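Local atomic coordinates of N-acetylneuraminic acid (Sialic acid) synthetase (PDB entry 6NCS), a protein that probably catalyses the condensation of phosphoenolpyruvate with an amino sugar to form sialic acid or its 9-phosphate, using a divalent metal ion bound in a TIM-barrel domain. Residues A[32-37]-A[59-64]; A[63-68]-A[77-82]. One frame throughout, in Å; residues are numbered along the deposited sequence.

Along the chain, strand 27-33 ends in the turns of 32-37, helix 40-52 carries the chain back, and strand 57-62 returns beside the first; contact 1 (32-37 with 59-64) closes this beta-alpha-beta loop at the C-terminal ends of its two parallel strands. Contact 2 (63-68 with 77-82) starts where contact 1 stops and closes a shorter loop, joining helix 65-69 to helix 73-79 and the residues after it. The loops follow one another and share Y63 and N64 without crossing. Their centres lie about 10 Å apart, and Q61 OE1 to R68 NH1, 2.9 Å and probably a hydrogen bond, links barrel strand to helical excursion.

Contact 1: residues A[32-37]-A[59-64]; sequences AGLNHG and KFQAYN
The methyl of A32 lies over one face of the F60 ring, its CB 4.0 Å from the ring centroid and 23° off the normal, a CH-pi contact offset toward the rim. H36 approaches the same ring at its edge: H36 CD2 sits near the F60 plane, 3.8 Å from F60 CD1, while the two ring planes are inclined at 36°. For H36, chi1 (50°) puts CG between the backbone N and the carbonyl carbon, and the imidazole reaches F60 on strand 57-62; its ND1 meets the backbone N of G38, and F84 stacks on the ring. A water in the imidazole plane, 2.9 Å from H36 NE2, also accepts from Q61 N and lies 2.6 Å from G33 O, bridging the backbones where they separate.

Both segments lie at the C-terminal ends of neighbouring parallel strands of the TIM barrel, connected by the beta-alpha-beta crossover through helix 40-52. The backbone evidence is one hydrogen bond, A32 N to K59 O at 2.9 Å, supplemented by a weak one from G33 N.

Q61 is extended beyond CG and crosses L34 at about a right angle, bringing Q61 NE2 to 3.4 Å from G33 CA and Q61 OE1 against L34 CG. E31 accepts from NE2 and R68 donates to OE1; these two bonds hold the amide, and the side chain of Q61 lies about 5 Å from that of the manganese ligand H231. Farther out, L34 and Y63 meet tip to tip, L34 CD2 lying 3.4 Å from Y63 CE1.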
loop_
_atom_site.group_PDB
_atom_site.type_symbol
_atom_site.label_atom_id
_atom_site.label_comp_id
_atom_site.label_asym_id
_atom_site.label_seq_id
_atom_site.Cartn_x
_atom_site.Cartn_y
_atom_site.Cartn_z
ATOM N N ALA A 32 1.603 6.481 24.258
ATOM C CA ALA A 32 2.314 7.315 25.218
ATOM C C ALA A 32 3.436 6.534 25.877
ATOM O O ALA A 32 4.459 7.117 26.252
ATOM C CB ALA A 32 1.355 7.851 26.281
ATOM N N GLY A 33 3.248 5.230 26.034
ATOM C CA GLY A 33 4.310 4.351 26.485
ATOM C C GLY A 33 4.819 4.773 27.844
ATOM O O GLY A 33 4.049 4.897 28.807
ATOM N N LEU A 34 6.128 5.016 27.917
ATOM C CA LEU A 34 6.785 5.478 29.132
ATOM C C LEU A 34 7.289 6.909 29.007
ATOM O O LEU A 34 8.010 7.383 29.888
ATOM C CB LEU A 34 7.942 4.546 29.484
ATOM C CG LEU A 34 7.512 3.098 29.740
ATOM C CD1 LEU A 34 8.661 2.290 30.298
ATOM C CD2 LEU A 34 6.332 3.063 30.687
ATOM N N ASN A 35 6.917 7.610 27.932
ATOM C CA ASN A 35 7.540 8.894 27.618
ATOM C C ASN A 35 7.205 9.978 28.637
ATOM O O ASN A 35 7.959 10.953 28.762
ATOM C CB ASN A 35 7.132 9.313 26.196
ATOM C CG ASN A 35 7.766 10.612 25.765
ATOM O OD1 ASN A 35 7.143 11.666 25.829
ATOM N ND2 ASN A 35 9.013 10.543 25.322
ATOM N N HIS A 36 6.128 9.811 29.412
ATOM C CA HIS A 36 5.806 10.767 30.468
ATOM C C HIS A 36 6.760 10.677 31.657
ATOM O O HIS A 36 6.766 11.578 32.501
ATOM C CB HIS A 36 4.377 10.532 30.950
ATOM C CG HIS A 36 4.099 9.099 31.267
ATOM N ND1 HIS A 36 4.631 8.466 32.370
ATOM C CD2 HIS A 36 3.400 8.155 30.592
ATOM C CE1 HIS A 36 4.241 7.204 32.384
ATOM N NE2 HIS A 36 3.491 6.989 31.317
ATOM N N GLY A 37 7.539 9.603 31.761
ATOM C CA GLY A 37 8.514 9.512 32.828
ATOM C C GLY A 37 7.941 9.375 34.217
ATOM O O GLY A 37 8.667 9.577 35.199
ATOM N N LYS A 59 -2.606 5.156 24.593
ATOM C CA LYS A 59 -2.249 3.908 25.252
ATOM C C LYS A 59 -1.094 4.141 26.221
ATOM O O LYS A 59 -0.143 4.862 25.904
ATOM C CB LYS A 59 -1.855 2.843 24.215
ATOM C CG LYS A 59 -1.755 1.436 24.777
ATOM C CD LYS A 59 -1.224 0.465 23.723
ATOM C CE LYS A 59 0.272 0.620 23.596
ATOM N NZ LYS A 59 0.831 0.589 24.992
ATOM N N PHE A 60 -1.181 3.524 27.400
ATOM C CA PHE A 60 -0.150 3.601 28.432
ATOM C C PHE A 60 0.373 2.187 28.707
ATOM O O PHE A 60 -0.030 1.224 28.053
ATOM C CB PHE A 60 -0.703 4.304 29.688
ATOM C CG PHE A 60 -0.976 5.782 29.480
ATOM C CD1 PHE A 60 -0.015 6.731 29.796
ATOM C CD2 PHE A 60 -2.181 6.213 28.935
ATOM C CE1 PHE A 60 -0.251 8.096 29.583
ATOM C CE2 PHE A 60 -2.429 7.570 28.719
ATOM C CZ PHE A 60 -1.463 8.512 29.049
ATOM N N GLN A 61 1.316 2.061 29.639
ATOM C CA GLN A 61 1.903 0.766 29.980
ATOM C C GLN A 61 1.750 0.519 31.473
ATOM O O GLN A 61 2.062 1.399 32.281
ATOM C CB GLN A 61 3.385 0.685 29.591
ATOM C CG GLN A 61 3.586 0.738 28.074
ATOM C CD GLN A 61 5.040 0.675 27.651
ATOM O OE1 GLN A 61 5.920 0.316 28.429
ATOM N NE2 GLN A 61 5.300 1.053 26.400
ATOM N N ALA A 62 1.290 -0.682 31.824
ATOM C CA ALA A 62 1.015 -1.077 33.206
ATOM C C ALA A 62 1.918 -2.254 33.555
ATOM O O ALA A 62 1.695 -3.378 33.084
ATOM C CB ALA A 62 -0.462 -1.441 33.379
ATOM N N TYR A 63 2.936 -2.008 34.381
ATOM C CA TYR A 63 3.986 -3.002 34.552
ATOM C C TYR A 63 4.638 -2.835 35.912
ATOM O O TYR A 63 4.524 -1.787 36.556
ATOM C CB TYR A 63 5.063 -2.876 33.462
ATOM C CG TYR A 63 5.760 -1.541 33.544
ATOM C CD1 TYR A 63 5.161 -0.396 33.035
ATOM C CD2 TYR A 63 6.994 -1.414 34.172
ATOM C CE1 TYR A 63 5.777 0.841 33.150
ATOM C CE2 TYR A 63 7.615 -0.185 34.285
ATOM C CZ TYR A 63 7.004 0.935 33.766
ATOM O OH TYR A 63 7.619 2.160 33.882
ATOM N N ASN A 64 5.326 -3.889 36.330
ATOM C CA ASN A 64 6.290 -3.837 37.421
ATOM C C ASN A 64 7.685 -3.961 36.819
ATOM O O ASN A 64 7.955 -4.899 36.060
ATOM C CB ASN A 64 6.029 -4.956 38.432
ATOM C CG ASN A 64 7.134 -5.078 39.467
ATOM O OD1 ASN A 64 8.027 -5.914 39.342
ATOM N ND2 ASN A 64 7.072 -4.241 40.502
HETATM O O HOH W 1 2.546 4.268 30.869
#

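Contact 2: residues A[63-68]-A[77-82]; sequences YNSEER and NLVKPA
Y63 and V79 are joined by a hydrogen bond and by apolar packing. The bond, Y63 OH to V79 O at 2.6 Å, has the acceptor in the plane of the phenol ring and the donor tilted 22° from the carbonyl plane. V79 O also accepts from A82 N at 3.1 Å, so this one carbonyl of V79 holds both the following turn and the tyrosine. The S65 hydroxyl, beside its backbone N (chi1 -60°), bonds to E83.

Van der Waals packing lies beside the tyrosine bond. V79 CG2 touches Y63 CE2 at 3.8 Å and reaches S65 OG, which also rests against K80 CA and CD, while A82 CB packs against the phenol oxygen.

The charged contact is at the more exposed margin. K80, bent at chi2 (50°), crosses E66 at about a right angle; K80 NZ forms a salt bridge with E66 OE1 at 2.8 Å, on the syn lone pair of that oxygen, and a second with E83. Nearby, N64 is the N-cap of helix 65-69, its OD1 accepting from E67 N at 2.8 Å.

Beyond the contact, E67 forms salt bridges with R288 and K290 of the second subunit, placing this short helix at the dimer interface. The chemistry thus divides by burial: a neutral tyrosine-carbonyl bond within, and outside it a lysine paired with two carboxylates, which would favour its charged form.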
loop_
_atom_site.group_PDB
_atom_site.type_symbol
_atom_site.label_atom_id
_atom_site.label_comp_id
_atom_site.label_asym_id
_atom_site.label_seq_id
_atom_site.Cartn_x
_atom_site.Cartn_y
_atom_site.Cartn_z
ATOM N N TYR A 63 2.936 -2.008 34.381
ATOM C CA TYR A 63 3.986 -3.002 34.552
ATOM C C TYR A 63 4.638 -2.835 35.912
ATOM O O TYR A 63 4.524 -1.787 36.556
ATOM C CB TYR A 63 5.063 -2.876 33.462
ATOM C CG TYR A 63 5.760 -1.541 33.544
ATOM C CD1 TYR A 63 5.161 -0.396 33.035
ATOM C CD2 TYR A 63 6.994 -1.414 34.172
ATOM C CE1 TYR A 63 5.777 0.841 33.150
ATOM C CE2 TYR A 63 7.615 -0.185 34.285
ATOM C CZ TYR A 63 7.004 0.935 33.766
ATOM O OH TYR A 63 7.619 2.160 33.882
ATOM N N ASN A 64 5.326 -3.889 36.330
ATOM C CA ASN A 64 6.290 -3.837 37.421
ATOM C C ASN A 64 7.685 -3.961 36.819
ATOM O O ASN A 64 7.955 -4.899 36.060
ATOM C CB ASN A 64 6.029 -4.956 38.432
ATOM C CG ASN A 64 7.134 -5.078 39.467
ATOM O OD1 ASN A 64 8.027 -5.914 39.342
ATOM N ND2 ASN A 64 7.072 -4.241 40.502
ATOM N N SER A 65 8.560 -3.003 37.142
ATOM C CA SER A 65 9.873 -2.929 36.500
ATOM C C SER A 65 10.668 -4.217 36.685
ATOM O O SER A 65 11.240 -4.749 35.724
ATOM C CB SER A 65 10.658 -1.740 37.056
ATOM O OG SER A 65 9.970 -0.522 36.819
ATOM N N GLU A 66 10.738 -4.718 37.924
ATOM C CA GLU A 66 11.522 -5.919 38.202
ATOM C C GLU A 66 10.949 -7.142 37.491
ATOM O O GLU A 66 11.699 -7.990 36.991
ATOM C CB GLU A 66 11.590 -6.160 39.710
ATOM C CG GLU A 66 12.484 -5.181 40.456
ATOM C CD GLU A 66 11.771 -3.906 40.869
ATOM O OE1 GLU A 66 10.596 -3.709 40.487
ATOM O OE2 GLU A 66 12.392 -3.100 41.596
ATOM N N GLU A 67 9.622 -7.262 37.450
ATOM C CA GLU A 67 9.010 -8.361 36.715
ATOM C C GLU A 67 9.353 -8.265 35.234
ATOM O O GLU A 67 9.634 -9.275 34.573
ATOM C CB GLU A 67 7.495 -8.329 36.928
ATOM C CG GLU A 67 6.757 -9.598 36.556
ATOM C CD GLU A 67 6.481 -9.722 35.071
ATOM O OE1 GLU A 67 6.517 -8.696 34.348
ATOM O OE2 GLU A 67 6.222 -10.865 34.625
ATOM N N ARG A 68 9.367 -7.047 34.707
ATOM C CA ARG A 68 9.510 -6.851 33.273
ATOM C C ARG A 68 10.950 -7.062 32.817
ATOM O O ARG A 68 11.186 -7.600 31.728
ATOM C CB ARG A 68 9.024 -5.452 32.913
ATOM C CG ARG A 68 9.050 -5.118 31.442
ATOM C CD ARG A 68 8.446 -3.748 31.246
ATOM N NE ARG A 68 8.500 -3.277 29.869
ATOM C CZ ARG A 68 7.912 -2.161 29.459
ATOM N NH1 ARG A 68 7.233 -1.413 30.331
ATOM N NH2 ARG A 68 7.994 -1.791 28.188
ATOM N N ASN A 77 16.136 0.431 36.674
ATOM C CA ASN A 77 16.267 1.799 37.168
ATOM C C ASN A 77 15.705 2.814 36.184
ATOM O O ASN A 77 15.166 3.847 36.599
ATOM C CB ASN A 77 17.736 2.115 37.466
ATOM C CG ASN A 77 18.332 1.198 38.515
ATOM O OD1 ASN A 77 17.616 0.627 39.341
ATOM N ND2 ASN A 77 19.656 1.058 38.492
ATOM N N LEU A 78 15.825 2.546 34.882
ATOM C CA LEU A 78 15.336 3.491 33.883
ATOM C C LEU A 78 13.815 3.583 33.889
ATOM O O LEU A 78 13.253 4.679 33.783
ATOM C CB LEU A 78 15.835 3.091 32.493
ATOM C CG LEU A 78 15.313 3.971 31.352
ATOM C CD1 LEU A 78 16.097 5.276 31.270
ATOM C CD2 LEU A 78 15.325 3.231 30.023
ATOM N N VAL A 79 13.126 2.446 34.000
ATOM C CA VAL A 79 11.669 2.444 33.881
ATOM C C VAL A 79 10.961 2.518 35.226
ATOM O O VAL A 79 9.738 2.729 35.253
ATOM C CB VAL A 79 11.162 1.209 33.103
ATOM C CG1 VAL A 79 11.781 1.154 31.707
ATOM C CG2 VAL A 79 11.425 -0.069 33.885
ATOM N N LYS A 80 11.674 2.337 36.336
ATOM C CA LYS A 80 11.043 2.447 37.649
ATOM C C LYS A 80 10.283 3.756 37.851
ATOM O O LYS A 80 9.142 3.706 38.339
ATOM C CB LYS A 80 12.099 2.255 38.746
ATOM C CG LYS A 80 11.497 1.938 40.097
ATOM C CD LYS A 80 10.513 0.798 39.932
ATOM C CE LYS A 80 10.227 0.079 41.222
ATOM N NZ LYS A 80 9.455 -1.167 40.960
ATOM N N PRO A 81 10.824 4.935 37.507
ATOM C CA PRO A 81 10.074 6.176 37.759
ATOM C C PRO A 81 8.801 6.305 36.948
ATOM O O PRO A 81 7.919 7.065 37.353
ATOM C CB PRO A 81 11.072 7.281 37.380
ATOM C CG PRO A 81 12.393 6.651 37.514
ATOM C CD PRO A 81 12.208 5.230 37.091
ATOM N N ALA A 82 8.681 5.609 35.824
ATOM C CA ALA A 82 7.532 5.758 34.943
ATOM C C ALA A 82 6.391 4.815 35.290
ATOM O O ALA A 82 5.395 4.780 34.565
ATOM C CB ALA A 82 7.959 5.543 33.485
#